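Succinate dehydrogenase subunit A (Mycolicibacterium smegmatis, PDB 7D6V) probably oxidises succinate to fumarate at its bound FAD and passes the electrons on to the iron-sulfur subunit of the respiratory complex Sdh1. Local coordinates at residues I241-Q247 with C387-G393; A202-V206 with A443-V447; R192-F197 with R528-W534. All coordinates share one frame; numbering follows the deposited sequence.

Contact 1 (I241-Q247 with C387-G393); sequences INMEFIQ and CHYVMGG. With FAD (flavin-adenine dinucleotide), chain D.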
loop_
_atom_site.group_PDB
_atom_site.type_symbol
_atom_site.label_atom_id
_atom_site.label_comp_id
_atom_site.label_asym_id
_atom_site.label_seq_id
_atom_site.Cartn_x
_atom_site.Cartn_y
_atom_site.Cartn_z
ATOM N N ILE A 241 -2.854 24.391 20.957
ATOM C CA ILE A 241 -3.257 25.614 20.278
ATOM C C ILE A 241 -4.069 25.252 19.045
ATOM O O ILE A 241 -3.942 24.163 18.485
ATOM C CB ILE A 241 -2.055 26.493 19.871
ATOM C CG1 ILE A 241 -1.074 25.700 19.010
ATOM C CG2 ILE A 241 -1.352 27.031 21.087
ATOM C CD1 ILE A 241 -0.099 26.568 18.260
ATOM N N ASN A 242 -4.914 26.196 18.628
ATOM C CA ASN A 242 -5.646 26.121 17.363
ATOM C C ASN A 242 -6.485 24.853 17.251
ATOM O O ASN A 242 -6.647 24.303 16.162
ATOM C CB ASN A 242 -4.693 26.226 16.171
ATOM C CG ASN A 242 -3.988 27.556 16.109
ATOM O OD1 ASN A 242 -4.395 28.518 16.755
ATOM N ND2 ASN A 242 -2.918 27.619 15.332
ATOM N N MET A 243 -7.041 24.384 18.368
ATOM C CA MET A 243 -7.806 23.145 18.337
ATOM C C MET A 243 -9.160 23.304 17.663
ATOM O O MET A 243 -9.794 22.295 17.343
ATOM C CB MET A 243 -7.989 22.605 19.754
ATOM C CG MET A 243 -6.745 21.949 20.328
ATOM S SD MET A 243 -5.809 21.010 19.108
ATOM C CE MET A 243 -6.679 19.450 19.127
ATOM N N GLU A 244 -9.611 24.535 17.434
ATOM C CA GLU A 244 -10.857 24.791 16.728
ATOM C C GLU A 244 -10.694 24.772 15.217
ATOM O O GLU A 244 -11.685 24.941 14.500
ATOM C CB GLU A 244 -11.438 26.140 17.158
ATOM C CG GLU A 244 -10.619 27.340 16.720
ATOM C CD GLU A 244 -9.515 27.696 17.698
ATOM O OE1 GLU A 244 -8.849 26.780 18.219
ATOM O OE2 GLU A 244 -9.308 28.899 17.946
ATOM N N PHE A 245 -9.482 24.573 14.716
ATOM C CA PHE A 245 -9.203 24.621 13.286
ATOM C C PHE A 245 -9.043 23.194 12.784
ATOM O O PHE A 245 -7.983 22.582 12.930
ATOM C CB PHE A 245 -7.970 25.471 13.013
ATOM C CG PHE A 245 -8.201 26.930 13.231
ATOM C CD1 PHE A 245 -7.657 27.573 14.322
ATOM C CD2 PHE A 245 -8.982 27.653 12.354
ATOM C CE1 PHE A 245 -7.884 28.909 14.530
ATOM C CE2 PHE A 245 -9.207 28.990 12.554
ATOM C CZ PHE A 245 -8.657 29.620 13.642
ATOM N N ILE A 246 -10.107 22.670 12.187
ATOM C CA ILE A 246 -10.145 21.316 11.657
ATOM C C ILE A 246 -10.558 21.403 10.199
ATOM O O ILE A 246 -11.514 22.108 9.861
ATOM C CB ILE A 246 -11.115 20.423 12.452
ATOM C CG1 ILE A 246 -10.574 20.177 13.858
ATOM C CG2 ILE A 246 -11.349 19.110 11.733
ATOM C CD1 ILE A 246 -11.530 19.444 14.752
ATOM N N GLN A 247 -9.832 20.702 9.336
ATOM C CA GLN A 247 -10.181 20.664 7.926
ATOM C C GLN A 247 -11.329 19.689 7.711
ATOM O O GLN A 247 -11.256 18.525 8.117
ATOM C CB GLN A 247 -8.974 20.275 7.082
ATOM C CG GLN A 247 -9.161 20.554 5.606
ATOM C CD GLN A 247 -7.857 20.800 4.893
ATOM O OE1 GLN A 247 -7.253 21.862 5.024
ATOM N NE2 GLN A 247 -7.403 19.807 4.143
ATOM N N CYS A 387 -14.424 14.835 8.187
ATOM C CA CYS A 387 -13.257 15.358 8.885
ATOM C C CYS A 387 -11.983 14.775 8.286
ATOM O O CYS A 387 -11.874 13.557 8.117
ATOM C CB CYS A 387 -13.346 15.025 10.374
ATOM S SG CYS A 387 -11.964 15.601 11.376
ATOM N N HIS A 388 -11.021 15.636 7.957
ATOM C CA HIS A 388 -9.806 15.202 7.283
ATOM C C HIS A 388 -8.543 15.462 8.089
ATOM O O HIS A 388 -7.752 14.538 8.307
ATOM C CB HIS A 388 -9.702 15.895 5.917
ATOM C CG HIS A 388 -8.576 15.397 5.069
ATOM N ND1 HIS A 388 -8.431 14.070 4.730
ATOM C CD2 HIS A 388 -7.540 16.048 4.492
ATOM C CE1 HIS A 388 -7.354 13.926 3.980
ATOM N NE2 HIS A 388 -6.795 15.111 3.821
ATOM N N TYR A 389 -8.331 16.694 8.542
ATOM C CA TYR A 389 -7.066 17.100 9.131
ATOM C C TYR A 389 -7.335 18.069 10.270
ATOM O O TYR A 389 -8.320 18.808 10.251
ATOM C CB TYR A 389 -6.161 17.755 8.077
ATOM C CG TYR A 389 -4.744 18.039 8.520
ATOM C CD1 TYR A 389 -4.397 19.265 9.067
ATOM C CD2 TYR A 389 -3.748 17.091 8.359
ATOM C CE1 TYR A 389 -3.104 19.529 9.457
ATOM C CE2 TYR A 389 -2.455 17.346 8.750
ATOM C CZ TYR A 389 -2.138 18.565 9.299
ATOM O OH TYR A 389 -0.846 18.822 9.687
ATOM N N VAL A 390 -6.455 18.061 11.265
ATOM C CA VAL A 390 -6.522 19.004 12.374
ATOM C C VAL A 390 -5.278 19.882 12.321
ATOM O O VAL A 390 -4.149 19.381 12.348
ATOM C CB VAL A 390 -6.672 18.292 13.732
ATOM C CG1 VAL A 390 -5.535 17.310 13.991
ATOM C CG2 VAL A 390 -6.773 19.309 14.853
ATOM N N MET A 391 -5.489 21.192 12.208
ATOM C CA MET A 391 -4.390 22.145 12.148
ATOM C C MET A 391 -3.867 22.527 13.522
ATOM O O MET A 391 -2.804 23.148 13.612
ATOM C CB MET A 391 -4.829 23.398 11.390
ATOM C CG MET A 391 -4.873 23.222 9.885
ATOM S SD MET A 391 -6.346 22.338 9.349
ATOM C CE MET A 391 -7.477 23.685 9.061
ATOM N N GLY A 392 -4.584 22.178 14.587
ATOM C CA GLY A 392 -4.117 22.424 15.932
ATOM C C GLY A 392 -3.250 21.298 16.455
ATOM O O GLY A 392 -3.037 20.277 15.804
ATOM N N GLY A 393 -2.740 21.499 17.661
ATOM C CA GLY A 393 -1.898 20.494 18.274
ATOM C C GLY A 393 -1.068 21.097 19.391
ATOM O O GLY A 393 -1.391 22.156 19.917
HETATM P PA FAD D . 1.112 9.255 11.203
HETATM O O1A FAD D . 2.222 8.684 10.402
HETATM O O2A FAD D . -0.233 9.375 10.599
HETATM O O5B FAD D . 0.944 8.329 12.492
HETATM C C5B FAD D . 1.464 8.653 13.769
HETATM C C4B FAD D . 2.059 7.412 14.413
HETATM O O4B FAD D . 1.921 7.474 15.828
HETATM C C3B FAD D . 1.397 6.119 14.001
HETATM O O3B FAD D . 2.431 5.176 13.763
HETATM C C2B FAD D . 0.629 5.680 15.220
HETATM O O2B FAD D . 0.506 4.267 15.314
HETATM C C1B FAD D . 1.485 6.220 16.327
HETATM N N9A FAD D . 0.711 6.390 17.566
HETATM C C8A FAD D . -0.387 7.128 17.723
HETATM N N7A FAD D . -0.832 7.060 18.990
HETATM C C5A FAD D . -0.004 6.256 19.665
HETATM C C6A FAD D . 0.111 5.751 21.041
HETATM N N6A FAD D . -0.774 6.097 21.989
HETATM N N1A FAD D . 1.130 4.930 21.322
HETATM C C2A FAD D . 2.031 4.572 20.404
HETATM N N3A FAD D . 1.986 4.991 19.142
HETATM C C4A FAD D . 1.013 5.819 18.720
HETATM N N1 FAD D . -1.171 15.348 3.336
HETATM C C2 FAD D . -0.600 15.822 2.211
HETATM O O2 FAD D . 0.260 16.701 2.313
HETATM N N3 FAD D . -0.917 15.390 0.990
HETATM C C4 FAD D . -1.834 14.453 0.795
HETATM O O4 FAD D . -2.111 14.067 -0.348
HETATM C C4X FAD D . -2.516 13.876 1.965
HETATM N N5 FAD D . -3.452 12.923 1.838
HETATM C C5X FAD D . -4.050 12.416 2.927
HETATM C C6 FAD D . -5.013 11.430 2.778
HETATM C C7 FAD D . -5.638 10.904 3.892
HETATM C C7M FAD D . -6.683 9.839 3.744
HETATM C C8 FAD D . -5.278 11.392 5.239
HETATM C C8M FAD D . -5.956 10.821 6.448
HETATM C C9 FAD D . -4.316 12.372 5.395
HETATM C C9A FAD D . -3.693 12.900 4.282
HETATM N N10 FAD D . -2.723 13.893 4.437
HETATM C C10 FAD D . -2.115 14.395 3.283
HETATM C "C1'" FAD D . -2.342 14.377 5.758
HETATM C "C2'" FAD D . -1.000 13.769 6.152
HETATM O "O2'" FAD D . -0.907 12.431 5.671
HETATM C "C3'" FAD D . -0.810 13.710 7.656
HETATM O "O3'" FAD D . -0.753 15.038 8.159
HETATM C "C4'" FAD D . 0.490 13.002 8.004
HETATM O "O4'" FAD D . 0.452 11.667 7.520
HETATM C "C5'" FAD D . 0.741 12.952 9.498
HETATM O "O5'" FAD D . 1.855 12.098 9.713
HETATM P P FAD D . 2.458 11.809 11.160
HETATM O O1P FAD D . 3.808 11.218 10.959
HETATM O O2P FAD D . 2.332 13.026 12.005
HETATM O O3P FAD D . 1.483 10.698 11.795
#
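Q247, which has more surface buried here than any other residue, meets the segment C387-G393 of strand 383-395 through both its backbone and its side chain. Its N donates to Y389 O, and its O accepts from H388 N at 2.9 Å and, weakly, from Y389 N at 3.5 Å. Two residues thus face one. The extended Q247 side chain runs beside H388 in the same direction.

Just past the bulge and V390, M391 N donates to F245 O at 2.9 Å, while the M391 side chain, bent at chi2 and chi3, doubles back so that CE lies 3.8 Å from Q247 N; a flexible thioether suits so curved a path over a backbone. I246 and V390 lie on the face of the sheet away from Q247 and Y389. The two branches of I246 divide the task, CG2 reaching C387 SG at 3.6 Å and CG1 lying against V390 CG2 at 4.0 Å, with V550 of helix 532-556 also touching this side chain.

Beyond the turn N242-F245, a pair of backbone bonds joins I241 to G393. Glycine suits G392 because the carbonyl oxygens of I241 and N242 and the sulfur of M243 crowd the side where a CB would lie, and G393 because its backbone angles call for glycine. On the bulged side, H388 CE1 comes 3.5 Å from FAD C7, its ND1 hydrogen-bonded to S220, and R423 makes a cation-pi contact with Y389. The arrangement is a classic beta bulge in an antiparallel pair, presenting consecutive residues H388 and Y389 to the FAD pocket.

Contact 2 (A202-V206 with A443-V447); sequences APAVV and AADYV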
loop_
_atom_site.group_PDB
_atom_site.type_symbol
_atom_site.label_atom_id
_atom_site.label_comp_id
_atom_site.label_asym_id
_atom_site.label_seq_id
_atom_site.Cartn_x
_atom_site.Cartn_y
_atom_site.Cartn_z
ATOM N N ALA A 202 13.313 7.041 29.312
ATOM C CA ALA A 202 14.124 8.023 28.613
ATOM C C ALA A 202 13.884 9.425 29.163
ATOM O O ALA A 202 12.771 9.754 29.579
ATOM C CB ALA A 202 13.810 8.005 27.123
ATOM N N PRO A 203 14.917 10.273 29.176
ATOM C CA PRO A 203 14.726 11.664 29.610
ATOM C C PRO A 203 14.077 12.564 28.569
ATOM O O PRO A 203 13.729 13.704 28.902
ATOM C CB PRO A 203 16.154 12.129 29.916
ATOM C CG PRO A 203 17.015 11.277 29.072
ATOM C CD PRO A 203 16.336 9.946 28.964
ATOM N N ALA A 204 13.902 12.100 27.335
ATOM C CA ALA A 204 13.272 12.885 26.286
ATOM C C ALA A 204 12.249 12.035 25.550
ATOM O O ALA A 204 12.427 10.827 25.384
ATOM C CB ALA A 204 14.301 13.435 25.293
ATOM N N VAL A 205 11.173 12.681 25.109
ATOM C CA VAL A 205 10.100 12.023 24.372
ATOM C C VAL A 205 9.713 12.906 23.193
ATOM O O VAL A 205 9.524 14.114 23.356
ATOM C CB VAL A 205 8.878 11.749 25.273
ATOM C CG1 VAL A 205 7.637 11.487 24.439
ATOM C CG2 VAL A 205 9.150 10.577 26.195
ATOM N N VAL A 206 9.606 12.307 22.008
ATOM C CA VAL A 206 9.087 12.972 20.816
ATOM C C VAL A 206 7.739 12.347 20.491
ATOM O O VAL A 206 7.639 11.124 20.348
ATOM C CB VAL A 206 10.053 12.846 19.627
ATOM C CG1 VAL A 206 9.471 13.525 18.400
ATOM C CG2 VAL A 206 11.401 13.437 19.973
ATOM N N ALA A 443 15.734 17.078 20.671
ATOM C CA ALA A 443 15.841 16.059 21.708
ATOM C C ALA A 443 17.296 15.706 21.987
ATOM O O ALA A 443 17.694 15.557 23.149
ATOM C CB ALA A 443 15.054 14.815 21.303
ATOM N N ALA A 444 18.106 15.566 20.933
ATOM C CA ALA A 444 19.520 15.262 21.132
ATOM C C ALA A 444 20.231 16.378 21.889
ATOM O O ALA A 444 21.032 16.115 22.796
ATOM C CB ALA A 444 20.195 15.008 19.786
ATOM N N ASP A 445 19.949 17.634 21.533
ATOM C CA ASP A 445 20.547 18.759 22.245
ATOM C C ASP A 445 20.134 18.768 23.711
ATOM O O ASP A 445 20.966 19.002 24.598
ATOM C CB ASP A 445 20.153 20.075 21.580
ATOM C CG ASP A 445 20.859 20.298 20.264
ATOM O OD1 ASP A 445 21.764 19.508 19.925
ATOM O OD2 ASP A 445 20.506 21.268 19.566
ATOM N N TYR A 446 18.851 18.523 23.984
ATOM C CA TYR A 446 18.374 18.517 25.362
ATOM C C TYR A 446 19.044 17.413 26.170
ATOM O O TYR A 446 19.435 17.629 27.323
ATOM C CB TYR A 446 16.853 18.363 25.385
ATOM C CG TYR A 446 16.260 18.191 26.763
ATOM C CD1 TYR A 446 15.918 16.935 27.242
ATOM C CD2 TYR A 446 16.033 19.286 27.581
ATOM C CE1 TYR A 446 15.377 16.778 28.499
ATOM C CE2 TYR A 446 15.492 19.137 28.837
ATOM C CZ TYR A 446 15.165 17.882 29.290
ATOM O OH TYR A 446 14.624 17.737 30.544
ATOM N N VAL A 447 19.191 16.227 25.580
ATOM C CA VAL A 447 19.788 15.109 26.306
ATOM C C VAL A 447 21.268 15.360 26.567
ATOM O O VAL A 447 21.779 15.052 27.650
ATOM C CB VAL A 447 19.551 13.795 25.542
ATOM C CG1 VAL A 447 20.376 12.673 26.140
ATOM C CG2 VAL A 447 18.079 13.438 25.572
#
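The ring of Y446 turns an edge to P203: CE1 lies 3.5 Å from P203 O, with the oxygen near the ring plane. A204 CB approaches the same ring obliquely, 4.3 Å from CD1, and F409 of the neighbouring strand 408-409 touches the tyrosine as well. With CG anti to the backbone N (chi1 174°), Y446 sends its ring from the helix toward P203 and A204.

The strand 204-206 and the helix 443-447 run almost exactly antiparallel, at 172°, with their axes 9.0 Å apart. A443, Y446 and V447, spaced three and four residues along the helix, bring one side of it to the strand. A204 sits opposite this side and is met by all three: V447 CG2 is nearest its CB, at 3.8 Å, and A443 CB is at 4.3 Å. Alanine suits A204 and A443, since a single methyl lets the helix settle close to the sheet. V206 CG2 extends the apolar strip to A443 CB at 4.1 Å, while at the other end P203 CG reaches V447 CG2.

The strand lies between strands 11-14 and 408-409 in a parallel sheet of the Rossmann type, and helix 427-448 packs against that sheet. Methyl groups and a proline ring make up most of the joint, and the Y446 edge meets the P203 carbonyl, so its cohesion should come mainly from burial of apolar surface, without directional polar bonds between strand and helix.

Contact 3 (R192-F197 with R528-W534); sequences RETGNF and RVFNPGW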
loop_
_atom_site.group_PDB
_atom_site.type_symbol
_atom_site.label_atom_id
_atom_site.label_comp_id
_atom_site.label_asym_id
_atom_site.label_seq_id
_atom_site.Cartn_x
_atom_site.Cartn_y
_atom_site.Cartn_z
ATOM N N ARG A 192 0.006 -4.685 22.770
ATOM C CA ARG A 192 -1.305 -5.109 22.293
ATOM C C ARG A 192 -1.431 -6.624 22.308
ATOM O O ARG A 192 -2.464 -7.160 22.713
ATOM C CB ARG A 192 -1.565 -4.569 20.889
ATOM C CG ARG A 192 -1.754 -3.073 20.812
ATOM C CD ARG A 192 -2.293 -2.679 19.453
ATOM N NE ARG A 192 -3.729 -2.905 19.357
ATOM C CZ ARG A 192 -4.388 -3.061 18.215
ATOM N NH1 ARG A 192 -3.739 -3.018 17.062
ATOM N NH2 ARG A 192 -5.696 -3.262 18.226
ATOM N N GLU A 193 -0.377 -7.332 21.898
ATOM C CA GLU A 193 -0.465 -8.779 21.727
ATOM C C GLU A 193 -0.749 -9.488 23.046
ATOM O O GLU A 193 -1.593 -10.388 23.110
ATOM C CB GLU A 193 0.827 -9.305 21.107
ATOM C CG GLU A 193 1.023 -10.799 21.269
ATOM C CD GLU A 193 2.421 -11.244 20.910
ATOM O OE1 GLU A 193 3.279 -10.369 20.675
ATOM O OE2 GLU A 193 2.662 -12.467 20.856
ATOM N N THR A 194 -0.055 -9.098 24.113
ATOM C CA THR A 194 -0.131 -9.817 25.376
ATOM C C THR A 194 -0.834 -9.052 26.485
ATOM O O THR A 194 -1.240 -9.672 27.472
ATOM C CB THR A 194 1.277 -10.194 25.860
ATOM O OG1 THR A 194 2.113 -9.033 25.855
ATOM C CG2 THR A 194 1.885 -11.245 24.954
ATOM N N GLY A 195 -0.988 -7.738 26.355
ATOM C CA GLY A 195 -1.557 -6.948 27.423
ATOM C C GLY A 195 -0.621 -6.671 28.573
ATOM O O GLY A 195 -1.079 -6.219 29.628
ATOM N N ASN A 196 0.671 -6.927 28.406
ATOM C CA ASN A 196 1.650 -6.738 29.464
ATOM C C ASN A 196 2.204 -5.322 29.426
ATOM O O ASN A 196 2.266 -4.686 28.373
ATOM C CB ASN A 196 2.785 -7.751 29.329
ATOM C CG ASN A 196 2.387 -9.132 29.792
ATOM O OD1 ASN A 196 1.818 -9.298 30.868
ATOM N ND2 ASN A 196 2.682 -10.133 28.979
ATOM N N PHE A 197 2.632 -4.838 30.588
ATOM C CA PHE A 197 2.982 -3.437 30.768
ATOM C C PHE A 197 4.478 -3.211 30.586
ATOM O O PHE A 197 5.307 -3.940 31.148
ATOM C CB PHE A 197 2.529 -2.946 32.141
ATOM C CG PHE A 197 1.049 -3.040 32.345
ATOM C CD1 PHE A 197 0.179 -2.645 31.348
ATOM C CD2 PHE A 197 0.527 -3.540 33.521
ATOM C CE1 PHE A 197 -1.178 -2.737 31.521
ATOM C CE2 PHE A 197 -0.832 -3.635 33.700
ATOM C CZ PHE A 197 -1.685 -3.231 32.701
ATOM N N ARG A 528 -6.785 -9.747 28.701
ATOM C CA ARG A 528 -5.831 -8.743 28.257
ATOM C C ARG A 528 -5.115 -9.124 26.971
ATOM O O ARG A 528 -4.271 -8.358 26.501
ATOM C CB ARG A 528 -4.805 -8.468 29.362
ATOM C CG ARG A 528 -5.268 -7.450 30.381
ATOM C CD ARG A 528 -4.536 -7.604 31.695
ATOM N NE ARG A 528 -3.145 -7.178 31.598
ATOM C CZ ARG A 528 -2.328 -7.060 32.637
ATOM N NH1 ARG A 528 -1.076 -6.672 32.460
ATOM N NH2 ARG A 528 -2.767 -7.330 33.856
ATOM N N VAL A 529 -5.432 -10.273 26.381
ATOM C CA VAL A 529 -4.724 -10.751 25.200
ATOM C C VAL A 529 -5.390 -10.122 23.980
ATOM O O VAL A 529 -6.430 -10.584 23.509
ATOM C CB VAL A 529 -4.710 -12.277 25.129
ATOM C CG1 VAL A 529 -4.091 -12.747 23.821
ATOM C CG2 VAL A 529 -3.959 -12.845 26.312
ATOM N N PHE A 530 -4.766 -9.062 23.478
ATOM C CA PHE A 530 -5.153 -8.298 22.289
ATOM C C PHE A 530 -6.669 -8.088 22.261
ATOM O O PHE A 530 -7.389 -8.602 21.408
ATOM C CB PHE A 530 -4.647 -8.974 21.010
ATOM C CG PHE A 530 -4.931 -8.192 19.757
ATOM C CD1 PHE A 530 -4.160 -7.083 19.461
ATOM C CD2 PHE A 530 -5.957 -8.517 18.904
ATOM C CE1 PHE A 530 -4.388 -6.343 18.330
ATOM C CE2 PHE A 530 -6.200 -7.763 17.776
ATOM C CZ PHE A 530 -5.410 -6.679 17.490
ATOM N N ASN A 531 -7.151 -7.359 23.268
ATOM C CA ASN A 531 -8.573 -7.129 23.481
ATOM C C ASN A 531 -8.952 -5.751 22.951
ATOM O O ASN A 531 -8.737 -4.745 23.644
ATOM C CB ASN A 531 -8.904 -7.243 24.971
ATOM C CG ASN A 531 -10.388 -7.307 25.239
ATOM O OD1 ASN A 531 -11.201 -7.023 24.367
ATOM N ND2 ASN A 531 -10.749 -7.667 26.461
ATOM N N PRO A 532 -9.514 -5.643 21.743
ATOM C CA PRO A 532 -9.795 -4.312 21.181
ATOM C C PRO A 532 -10.868 -3.532 21.921
ATOM O O PRO A 532 -10.885 -2.301 21.813
ATOM C CB PRO A 532 -10.223 -4.617 19.740
ATOM C CG PRO A 532 -10.609 -6.040 19.744
ATOM C CD PRO A 532 -9.821 -6.726 20.797
ATOM N N GLY A 533 -11.760 -4.189 22.663
ATOM C CA GLY A 533 -12.696 -3.445 23.490
ATOM C C GLY A 533 -11.997 -2.718 24.622
ATOM O O GLY A 533 -12.313 -1.564 24.925
ATOM N N TRP A 534 -11.022 -3.378 25.244
ATOM C CA TRP A 534 -10.192 -2.735 26.255
ATOM C C TRP A 534 -9.402 -1.576 25.658
ATOM O O TRP A 534 -9.286 -0.507 26.272
ATOM C CB TRP A 534 -9.269 -3.784 26.874
ATOM C CG TRP A 534 -8.293 -3.281 27.881
ATOM C CD1 TRP A 534 -8.524 -2.376 28.867
ATOM C CD2 TRP A 534 -6.927 -3.683 28.015
ATOM N NE1 TRP A 534 -7.384 -2.176 29.602
ATOM C CE2 TRP A 534 -6.388 -2.969 29.098
ATOM C CE3 TRP A 534 -6.106 -4.576 27.321
ATOM C CZ2 TRP A 534 -5.065 -3.117 29.505
ATOM C CZ3 TRP A 534 -4.792 -4.718 27.726
ATOM C CH2 TRP A 534 -4.286 -3.994 28.807
#
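E193, T194 and G195 run antiparallel to F530, V529 and R528, each CA pair 4.7 Å apart. G195 has a positive phi (77°), which favours glycine, and with no side chain it lets R528 O come against its CA.

R528 reaches back to the carbonyl of this glycine. Both NH1 and NE donate to the one acceptor G195 O, at 2.9 and 3.0 Å, in a side-on grip. The oxygen lies in the guanidinium plane, but both nitrogens reach it from the same face of the carbonyl plane, NE well above that plane. A bend at chi3 brings the group round to this position. Fixed flat in this way, the guanidinium lies on one face of F197, centres 4.4 Å apart and planes 22° from parallel, with NH1 toward the rim of the ring. An arginine suits the place because its rim gives two bonds while its face remains to stack on an aromatic ring.

R192 and F530 pair differently. F530 CE1 stands over the centre of the R192 guanidinium, 3.3 Å from CZ, but the planes are 50° apart, so this is an oblique approach and not a flat stack. W534 presents its ring edge to G195, CZ3 being 3.9 Å from CA, and one face of the indole carries the aliphatic CG of R528. N531 caps the helix weakly through OD1 to G533 N.

W534 NE1 is hydrogen-bonded to V468 O on helix 458-469, which also packs on F197. The contact thus joins the loop between strands 184-191 and 197-200 to the beginning of helix 532-556, beside the iron-sulfur subunit, whose A49 and L48 touch F530 and P532.

Followed from the N terminus, the chain passes the first segments in the order 192-197, 202-206 and 241-247, and their partners in the reverse order, 387-393, 443-447 and 528-534. The three loops are therefore concentric and none cross: contact 1 closes the innermost, contact 2 the one around it, and contact 3 the outermost. Contact 1 holds together the strands beside the FAD. Contact 2 fastens a helix to the parallel sheet of the FAD-binding fold. Contact 3 ties the loop between strands 184-191 and 197-200 to the start of helix 532-556, in the range of the C-terminal family. Their centres lie 27 to 30 Å apart and none touches another.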